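Local structure of MOG1 protein (Saccharomyces cerevisiae, 1JHS) at residues T82-Q94 and T105-K117. The protein binds the Ran GTPase Gsp1 and takes part in nuclear protein import and poly(A)+ mRNA export. The protein carries 1 engineered substitution. Residues are numbered along the deposited sequence; the frame is centred on the assembly and turned at random.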
ATOM      1  N   THR A  82      -9.657  -2.434   5.090  1.00 15.57           N
ATOM      2  CA  THR A  82     -10.787  -2.819   4.266  1.00 15.22           C
ATOM      3  C   THR A  82     -12.125  -2.581   4.956  1.00 15.64           C
ATOM      4  O   THR A  82     -13.089  -2.169   4.315  1.00 15.03           O
ATOM      5  CB  THR A  82     -10.678  -4.303   3.867  1.00 14.49           C
ATOM      6  OG1 THR A  82     -10.534  -5.094   5.052  1.00 13.61           O
ATOM      7  CG2 THR A  82      -9.448  -4.540   2.966  1.00 14.46           C
ATOM      8  N   GLU A  83     -12.189  -2.829   6.257  1.00 16.65           N
ATOM      9  CA  GLU A  83     -13.455  -2.646   6.971  1.00 18.59           C
ATOM     10  C   GLU A  83     -14.044  -1.256   6.821  1.00 18.77           C
ATOM     11  O   GLU A  83     -15.257  -1.086   6.891  1.00 19.08           O
ATOM     12  CB  GLU A  83     -13.307  -2.968   8.460  1.00 19.72           C
ATOM     13  CG  GLU A  83     -13.706  -4.383   8.804  1.00 22.74           C
ATOM     14  CD  GLU A  83     -13.850  -4.627  10.299  1.00 24.33           C
ATOM     15  OE1 GLU A  83     -14.520  -3.794  10.964  1.00 25.77           O
ATOM     16  OE2 GLU A  83     -13.319  -5.655  10.813  1.00 25.31           O
ATOM     17  N   LEU A  84     -13.190  -0.260   6.619  1.00 19.28           N
ATOM     18  CA  LEU A  84     -13.673   1.108   6.481  1.00 19.62           C
ATOM     19  C   LEU A  84     -14.447   1.338   5.183  1.00 19.37           C
ATOM     20  O   LEU A  84     -15.225   2.302   5.081  1.00 19.71           O
ATOM     21  CB  LEU A  84     -12.502   2.088   6.539  1.00 20.43           C
ATOM     22  CG  LEU A  84     -11.719   2.155   7.853  1.00 21.23           C
ATOM     23  CD1 LEU A  84     -10.742   3.312   7.756  1.00 21.58           C
ATOM     24  CD2 LEU A  84     -12.657   2.356   9.038  1.00 21.56           C
ATOM     25  N   ASN A  85     -14.216   0.467   4.200  1.00 18.47           N
ATOM     26  CA  ASN A  85     -14.860   0.550   2.893  1.00 17.41           C
ATOM     27  C   ASN A  85     -16.151  -0.272   2.842  1.00 16.37           C
ATOM     28  O   ASN A  85     -16.782  -0.366   1.788  1.00 16.27           O
ATOM     29  CB  ASN A  85     -13.923   0.007   1.824  1.00 18.08           C
ATOM     30  CG  ASN A  85     -12.597   0.750   1.767  1.00 19.03           C
ATOM     31  OD1 ASN A  85     -11.581   0.200   1.298  1.00 19.86           O
ATOM     32  ND2 ASN A  85     -12.597   2.001   2.224  1.00 18.69           N
ATOM     33  N   GLY A  86     -16.523  -0.867   3.970  1.00 15.21           N
ATOM     34  CA  GLY A  86     -17.717  -1.693   4.017  1.00 14.05           C
ATOM     35  C   GLY A  86     -17.413  -3.123   3.589  1.00 13.30           C
ATOM     36  O   GLY A  86     -18.314  -3.948   3.438  1.00 13.17           O
ATOM     37  N   THR A  87     -16.132  -3.417   3.393  1.00 12.79           N
ATOM     38  CA  THR A  87     -15.733  -4.762   3.003  1.00 12.27           C
ATOM     39  C   THR A  87     -15.966  -5.732   4.162  1.00 12.06           C
ATOM     40  O   THR A  87     -15.618  -5.437   5.305  1.00 11.63           O
ATOM     41  CB  THR A  87     -14.249  -4.797   2.642  1.00 12.32           C
ATOM     42  OG1 THR A  87     -14.035  -3.988   1.483  1.00 12.13           O
ATOM     43  CG2 THR A  87     -13.789  -6.235   2.348  1.00 11.67           C
ATOM     44  N   THR A  88     -16.545  -6.891   3.883  1.00 11.99           N
ATOM     45  CA  THR A  88     -16.745  -7.879   4.947  1.00 12.50           C
ATOM     46  C   THR A  88     -15.888  -9.130   4.740  1.00 12.65           C
ATOM     47  O   THR A  88     -15.699  -9.923   5.672  1.00 13.30           O
ATOM     48  CB  THR A  88     -18.199  -8.300   5.036  1.00 12.19           C
ATOM     49  OG1 THR A  88     -18.649  -8.620   3.722  1.00 12.16           O
ATOM     50  CG2 THR A  88     -19.050  -7.155   5.642  1.00 12.20           C
ATOM     51  N   LYS A  89     -15.397  -9.325   3.523  1.00 12.83           N
ATOM     52  CA  LYS A  89     -14.515 -10.458   3.229  1.00 13.14           C
ATOM     53  C   LYS A  89     -13.583 -10.018   2.124  1.00 12.31           C
ATOM     54  O   LYS A  89     -13.986  -9.327   1.190  1.00 11.67           O
ATOM     55  CB  LYS A  89     -15.290 -11.696   2.755  1.00 14.35           C
ATOM     56  CG  LYS A  89     -16.356 -12.148   3.740  1.00 16.82           C
ATOM     57  CD  LYS A  89     -16.984 -13.477   3.352  1.00 18.55           C
ATOM     58  CE  LYS A  89     -18.027 -13.868   4.416  1.00 19.61           C
ATOM     59  NZ  LYS A  89     -18.433 -15.275   4.220  1.00 20.70           N
ATOM     60  N   TRP A  90     -12.333 -10.427   2.224  1.00 11.88           N
ATOM     61  CA  TRP A  90     -11.371 -10.056   1.207  1.00 11.89           C
ATOM     62  C   TRP A  90     -10.458 -11.226   0.933  1.00 12.16           C
ATOM     63  O   TRP A  90     -10.400 -12.195   1.720  1.00 11.65           O
ATOM     64  CB  TRP A  90     -10.527  -8.841   1.656  1.00 11.42           C
ATOM     65  CG  TRP A  90      -9.916  -8.954   3.051  1.00 11.36           C
ATOM     66  CD1 TRP A  90     -10.503  -8.592   4.234  1.00 11.24           C
ATOM     67  CD2 TRP A  90      -8.609  -9.449   3.386  1.00 11.39           C
ATOM     68  NE1 TRP A  90      -9.643  -8.824   5.286  1.00 11.64           N
ATOM     69  CE2 TRP A  90      -8.471  -9.347   4.793  1.00 11.86           C
ATOM     70  CE3 TRP A  90      -7.545  -9.961   2.638  1.00 11.18           C
ATOM     71  CZ2 TRP A  90      -7.301  -9.748   5.470  1.00 11.87           C
ATOM     72  CZ3 TRP A  90      -6.373 -10.363   3.313  1.00 11.56           C
ATOM     73  CH2 TRP A  90      -6.267 -10.246   4.715  1.00 12.28           C
ATOM     74  N   GLU A  91      -9.739 -11.146  -0.175  1.00 12.90           N
ATOM     75  CA  GLU A  91      -8.804 -12.210  -0.489  1.00 13.96           C
ATOM     76  C   GLU A  91      -7.447 -11.643  -0.852  1.00 13.49           C
ATOM     77  O   GLU A  91      -7.339 -10.509  -1.351  1.00 12.76           O
ATOM     78  CB  GLU A  91      -9.341 -13.103  -1.608  1.00 15.53           C
ATOM     79  CG  GLU A  91      -9.499 -12.496  -2.986  1.00 18.26           C
ATOM     80  CD  GLU A  91     -10.077 -13.528  -3.989  1.00 19.85           C
ATOM     81  OE1 GLU A  91     -10.152 -13.216  -5.200  1.00 21.69           O
ATOM     82  OE2 GLU A  91     -10.456 -14.643  -3.557  1.00 21.29           O
ATOM     83  N   ALA A  92      -6.409 -12.415  -0.549  1.00 13.45           N
ATOM     84  CA  ALA A  92      -5.057 -12.005  -0.863  1.00 13.81           C
ATOM     85  C   ALA A  92      -4.761 -12.555  -2.246  1.00 14.23           C
ATOM     86  O   ALA A  92      -4.657 -13.773  -2.408  1.00 14.32           O
ATOM     87  CB  ALA A  92      -4.081 -12.583   0.173  1.00 14.19           C
ATOM     88  N   LEU A  93      -4.653 -11.671  -3.240  1.00 14.28           N
ATOM     89  CA  LEU A  93      -4.351 -12.089  -4.608  1.00 14.85           C
ATOM     90  C   LEU A  93      -2.897 -12.528  -4.725  1.00 15.36           C
ATOM     91  O   LEU A  93      -2.554 -13.358  -5.570  1.00 15.10           O
ATOM     92  CB  LEU A  93      -4.603 -10.949  -5.596  1.00 14.97           C
ATOM     93  CG  LEU A  93      -6.001 -10.330  -5.590  1.00 15.39           C
ATOM     94  CD1 LEU A  93      -6.127  -9.356  -6.735  1.00 15.11           C
ATOM     95  CD2 LEU A  93      -7.046 -11.421  -5.698  1.00 15.83           C
ATOM     96  N   GLN A  94      -2.048 -11.934  -3.893  1.00 15.49           N
ATOM     97  CA  GLN A  94      -0.626 -12.251  -3.853  1.00 16.39           C
ATOM     98  C   GLN A  94      -0.157 -12.012  -2.413  1.00 16.13           C
ATOM     99  O   GLN A  94      -0.714 -11.166  -1.714  1.00 15.43           O
ATOM    100  CB  GLN A  94       0.153 -11.337  -4.807  1.00 17.78           C
ATOM    101  CG  GLN A  94       1.586 -11.781  -5.009  1.00 20.12           C
ATOM    102  CD  GLN A  94       1.987 -11.746  -6.465  1.00 21.15           C
ATOM    103  OE1 GLN A  94       1.137 -11.773  -7.348  1.00 22.67           O
ATOM    104  NE2 GLN A  94       3.281 -11.716  -6.723  1.00 21.86           N
ATOM    105  N   THR A 105       4.196  -8.638   2.647  1.00  9.34           N
ATOM    106  CA  THR A 105       3.527  -7.895   1.581  1.00  9.48           C
ATOM    107  C   THR A 105       2.433  -8.733   0.887  1.00  9.64           C
ATOM    108  O   THR A 105       2.503  -9.959   0.864  1.00  9.36           O
ATOM    109  CB  THR A 105       4.537  -7.461   0.474  1.00  9.46           C
ATOM    110  OG1 THR A 105       5.158  -8.627  -0.103  1.00 10.13           O
ATOM    111  CG2 THR A 105       5.621  -6.583   1.057  1.00  8.76           C
ATOM    112  N   GLY A 106       1.443  -8.048   0.311  1.00  9.69           N
ATOM    113  CA  GLY A 106       0.396  -8.746  -0.415  1.00  9.73           C
ATOM    114  C   GLY A 106      -0.490  -7.765  -1.176  1.00  9.85           C
ATOM    115  O   GLY A 106      -0.384  -6.546  -0.975  1.00  9.65           O
ATOM    116  N   LEU A 107      -1.296  -8.296  -2.096  1.00  9.94           N
ATOM    117  CA  LEU A 107      -2.274  -7.504  -2.849  1.00 10.36           C
ATOM    118  C   LEU A 107      -3.608  -8.038  -2.304  1.00 10.70           C
ATOM    119  O   LEU A 107      -3.790  -9.247  -2.174  1.00 10.59           O
ATOM    120  CB  LEU A 107      -2.207  -7.793  -4.342  1.00 10.63           C
ATOM    121  CG  LEU A 107      -1.028  -7.269  -5.145  1.00 10.67           C
ATOM    122  CD1 LEU A 107      -1.257  -7.715  -6.584  1.00 11.29           C
ATOM    123  CD2 LEU A 107      -0.951  -5.747  -5.061  1.00 10.97           C
ATOM    124  N   VAL A 108      -4.536  -7.146  -2.021  1.00 11.23           N
ATOM    125  CA  VAL A 108      -5.806  -7.527  -1.410  1.00 11.90           C
ATOM    126  C   VAL A 108      -6.989  -6.984  -2.200  1.00 11.93           C
ATOM    127  O   VAL A 108      -6.900  -5.913  -2.787  1.00 10.61           O
ATOM    128  CB  VAL A 108      -5.833  -6.956   0.028  1.00 12.53           C
ATOM    129  CG1 VAL A 108      -7.239  -7.043   0.632  1.00 13.74           C
ATOM    130  CG2 VAL A 108      -4.806  -7.741   0.888  1.00 12.76           C
ATOM    131  N   MET A 109      -8.090  -7.734  -2.204  1.00 12.33           N
ATOM    132  CA  MET A 109      -9.271  -7.305  -2.933  1.00 13.41           C
ATOM    133  C   MET A 109     -10.514  -7.781  -2.207  1.00 12.84           C
ATOM    134  O   MET A 109     -10.584  -8.925  -1.732  1.00 12.92           O
ATOM    135  CB  MET A 109      -9.264  -7.908  -4.340  1.00 14.54           C
ATOM    136  CG  MET A 109     -10.351  -7.371  -5.283  1.00 16.41           C
ATOM    137  SD  MET A 109     -10.213  -8.224  -6.902  1.00 18.86           S
ATOM    138  CE  MET A 109     -10.385  -9.849  -6.348  1.00 18.41           C
ATOM    139  N   GLU A 110     -11.488  -6.885  -2.104  1.00 13.05           N
ATOM    140  CA  GLU A 110     -12.760  -7.208  -1.465  1.00 12.94           C
ATOM    141  C   GLU A 110     -13.457  -8.279  -2.301  1.00 12.90           C
ATOM    142  O   GLU A 110     -13.379  -8.241  -3.534  1.00 12.91           O
ATOM    143  CB  GLU A 110     -13.663  -5.961  -1.453  1.00 13.24           C
ATOM    144  CG  GLU A 110     -15.176  -6.262  -1.355  1.00 13.25           C
ATOM    145  CD  GLU A 110     -16.007  -4.999  -1.338  1.00 13.52           C
ATOM    146  OE1 GLU A 110     -15.826  -4.206  -0.392  1.00 13.57           O
ATOM    147  OE2 GLU A 110     -16.836  -4.795  -2.265  1.00 13.84           O
ATOM    148  N   VAL A 111     -14.106  -9.240  -1.648  1.00 12.17           N
ATOM    149  CA  VAL A 111     -14.900 -10.214  -2.391  1.00 11.79           C
ATOM    150  C   VAL A 111     -16.342 -10.141  -1.873  1.00 11.45           C
ATOM    151  O   VAL A 111     -17.261 -10.646  -2.512  1.00 11.55           O
ATOM    152  CB  VAL A 111     -14.337 -11.668  -2.301  1.00 11.66           C
ATOM    153  CG1 VAL A 111     -13.011 -11.734  -3.053  1.00 12.31           C
ATOM    154  CG2 VAL A 111     -14.202 -12.134  -0.855  1.00 12.06           C
ATOM    155  N   ALA A 112     -16.536  -9.502  -0.720  1.00 10.59           N
ATOM    156  CA  ALA A 112     -17.880  -9.330  -0.168  1.00 10.25           C
ATOM    157  C   ALA A 112     -17.974  -8.039   0.638  1.00 10.19           C
ATOM    158  O   ALA A 112     -16.990  -7.621   1.274  1.00  9.79           O
ATOM    159  CB  ALA A 112     -18.271 -10.519   0.707  1.00  9.93           C
ATOM    160  N   ASN A 113     -19.130  -7.376   0.578  1.00  9.96           N
ATOM    161  CA  ASN A 113     -19.283  -6.167   1.385  1.00  9.80           C
ATOM    162  C   ASN A 113     -20.601  -6.230   2.165  1.00 10.00           C
ATOM    163  O   ASN A 113     -21.425  -7.125   1.938  1.00 10.37           O
ATOM    164  CB  ASN A 113     -19.181  -4.884   0.527  1.00  9.81           C
ATOM    165  CG  ASN A 113     -20.205  -4.810  -0.586  1.00  9.64           C
ATOM    166  OD1 ASN A 113     -21.405  -5.039  -0.388  1.00  9.87           O
ATOM    167  ND2 ASN A 113     -19.738  -4.452  -1.774  1.00 10.21           N
ATOM    168  N   LYS A 114     -20.798  -5.309   3.102  1.00 10.16           N
ATOM    169  CA  LYS A 114     -22.005  -5.334   3.933  1.00 10.18           C
ATOM    170  C   LYS A 114     -23.334  -5.126   3.234  1.00 10.16           C
ATOM    171  O   LYS A 114     -24.393  -5.444   3.811  1.00  9.99           O
ATOM    172  CB  LYS A 114     -21.887  -4.314   5.084  1.00 10.25           C
ATOM    173  CG  LYS A 114     -21.821  -2.855   4.637  1.00 11.24           C
ATOM    174  CD  LYS A 114     -21.872  -1.888   5.848  1.00 11.81           C
ATOM    175  CE  LYS A 114     -23.067  -2.208   6.762  1.00 12.22           C
ATOM    176  NZ  LYS A 114     -23.077  -1.430   8.059  1.00 12.35           N
ATOM    177  N   TRP A 115     -23.298  -4.599   2.008  1.00  9.91           N
ATOM    178  CA  TRP A 115     -24.540  -4.339   1.259  1.00 10.08           C
ATOM    179  C   TRP A 115     -24.889  -5.536   0.361  1.00 10.53           C
ATOM    180  O   TRP A 115     -25.910  -5.524  -0.328  1.00  9.76           O
ATOM    181  CB  TRP A 115     -24.376  -3.078   0.407  1.00  9.62           C
ATOM    182  CG  TRP A 115     -24.002  -1.895   1.251  1.00 10.08           C
ATOM    183  CD1 TRP A 115     -24.820  -1.213   2.109  1.00  9.59           C
ATOM    184  CD2 TRP A 115     -22.690  -1.345   1.417  1.00 10.48           C
ATOM    185  NE1 TRP A 115     -24.090  -0.271   2.810  1.00 10.19           N
ATOM    186  CE2 TRP A 115     -22.781  -0.335   2.404  1.00 10.50           C
ATOM    187  CE3 TRP A 115     -21.443  -1.608   0.825  1.00 10.69           C
ATOM    188  CZ2 TRP A 115     -21.667   0.416   2.820  1.00 11.36           C
ATOM    189  CZ3 TRP A 115     -20.336  -0.861   1.237  1.00 11.06           C
ATOM    190  CH2 TRP A 115     -20.458   0.138   2.228  1.00 10.79           C
ATOM    191  N   GLY A 116     -24.006  -6.535   0.362  1.00 11.76           N
ATOM    192  CA  GLY A 116     -24.223  -7.740  -0.432  1.00 13.71           C
ATOM    193  C   GLY A 116     -24.105  -7.521  -1.933  1.00 14.99           C
ATOM    194  O   GLY A 116     -24.661  -8.282  -2.719  1.00 15.24           O
ATOM    195  N   LYS A 117     -23.362  -6.505  -2.346  1.00 16.17           N
ATOM    196  CA  LYS A 117     -23.216  -6.204  -3.770  1.00 17.68           C
ATOM    197  C   LYS A 117     -21.762  -5.894  -4.084  1.00 18.19           C
ATOM    198  O   LYS A 117     -21.380  -4.734  -4.262  1.00 17.91           O
ATOM    199  CB  LYS A 117     -24.091  -5.001  -4.151  1.00 18.30           C
ATOM    200  CG  LYS A 117     -25.589  -5.253  -4.025  1.00 20.26           C
ATOM    201  CD  LYS A 117     -26.097  -6.076  -5.221  1.00 21.59           C
ATOM    202  CE  LYS A 117     -27.614  -6.242  -5.203  1.00 22.18           C
ATOM    203  NZ  LYS A 117     -28.043  -7.333  -4.271  1.00 23.62           N
TER
HETATM  204  O   HOH W   1     -16.633  -1.663  -0.436  1.00 18.76           O
HETATM  205  O   HOH W   2     -21.401  -9.702   3.956  1.00 26.37           O
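Glu91 and Met109 exchange backbone hydrogen bonds in the antiparallel hairpin of strands 87-99 and 103-113, at one edge of Mog1's seven-stranded antiparallel sheet, where 87-99 is the outermost strand. Two classic beta bulges kink the ladder: Ala112 O accepts hydrogen bonds from Thr88 N (2.7 Å) and Lys89 N from one face of its carbonyl plane, and Lys89 O likewise from Val111 N (2.8 Å) and Ala112 N.

Among the apolar contacts, the Trp90 ring carbon CE3 meets Val108 CG1 at 3.6 Å, while Val78 of helix 70-83 touches both side chains. Beside Glu91, the Met109 chain bends at its last torsion (chi3 57°), bringing CE to 3.7 Å from Leu93 CD2.

Of the polar side chains, Trp90 NE1 donates a hydrogen bond to Glu79 OE1. Glu110 CG lies anti to the backbone N (chi1 156°), and the extended chain carries OE1 to Thr87 OG1, which donates at 2.6 Å to the anti lone pair. Asn113 ND2 approaches Glu110 OE2 from above the carboxylate plane, 3.0 Å away. A glutamine here would probably leave either Thr87 OG1 or Asn113 ND2 facing an NH2 group instead of an acceptor. A water donates to both Glu110 OE1 and Asn85 O.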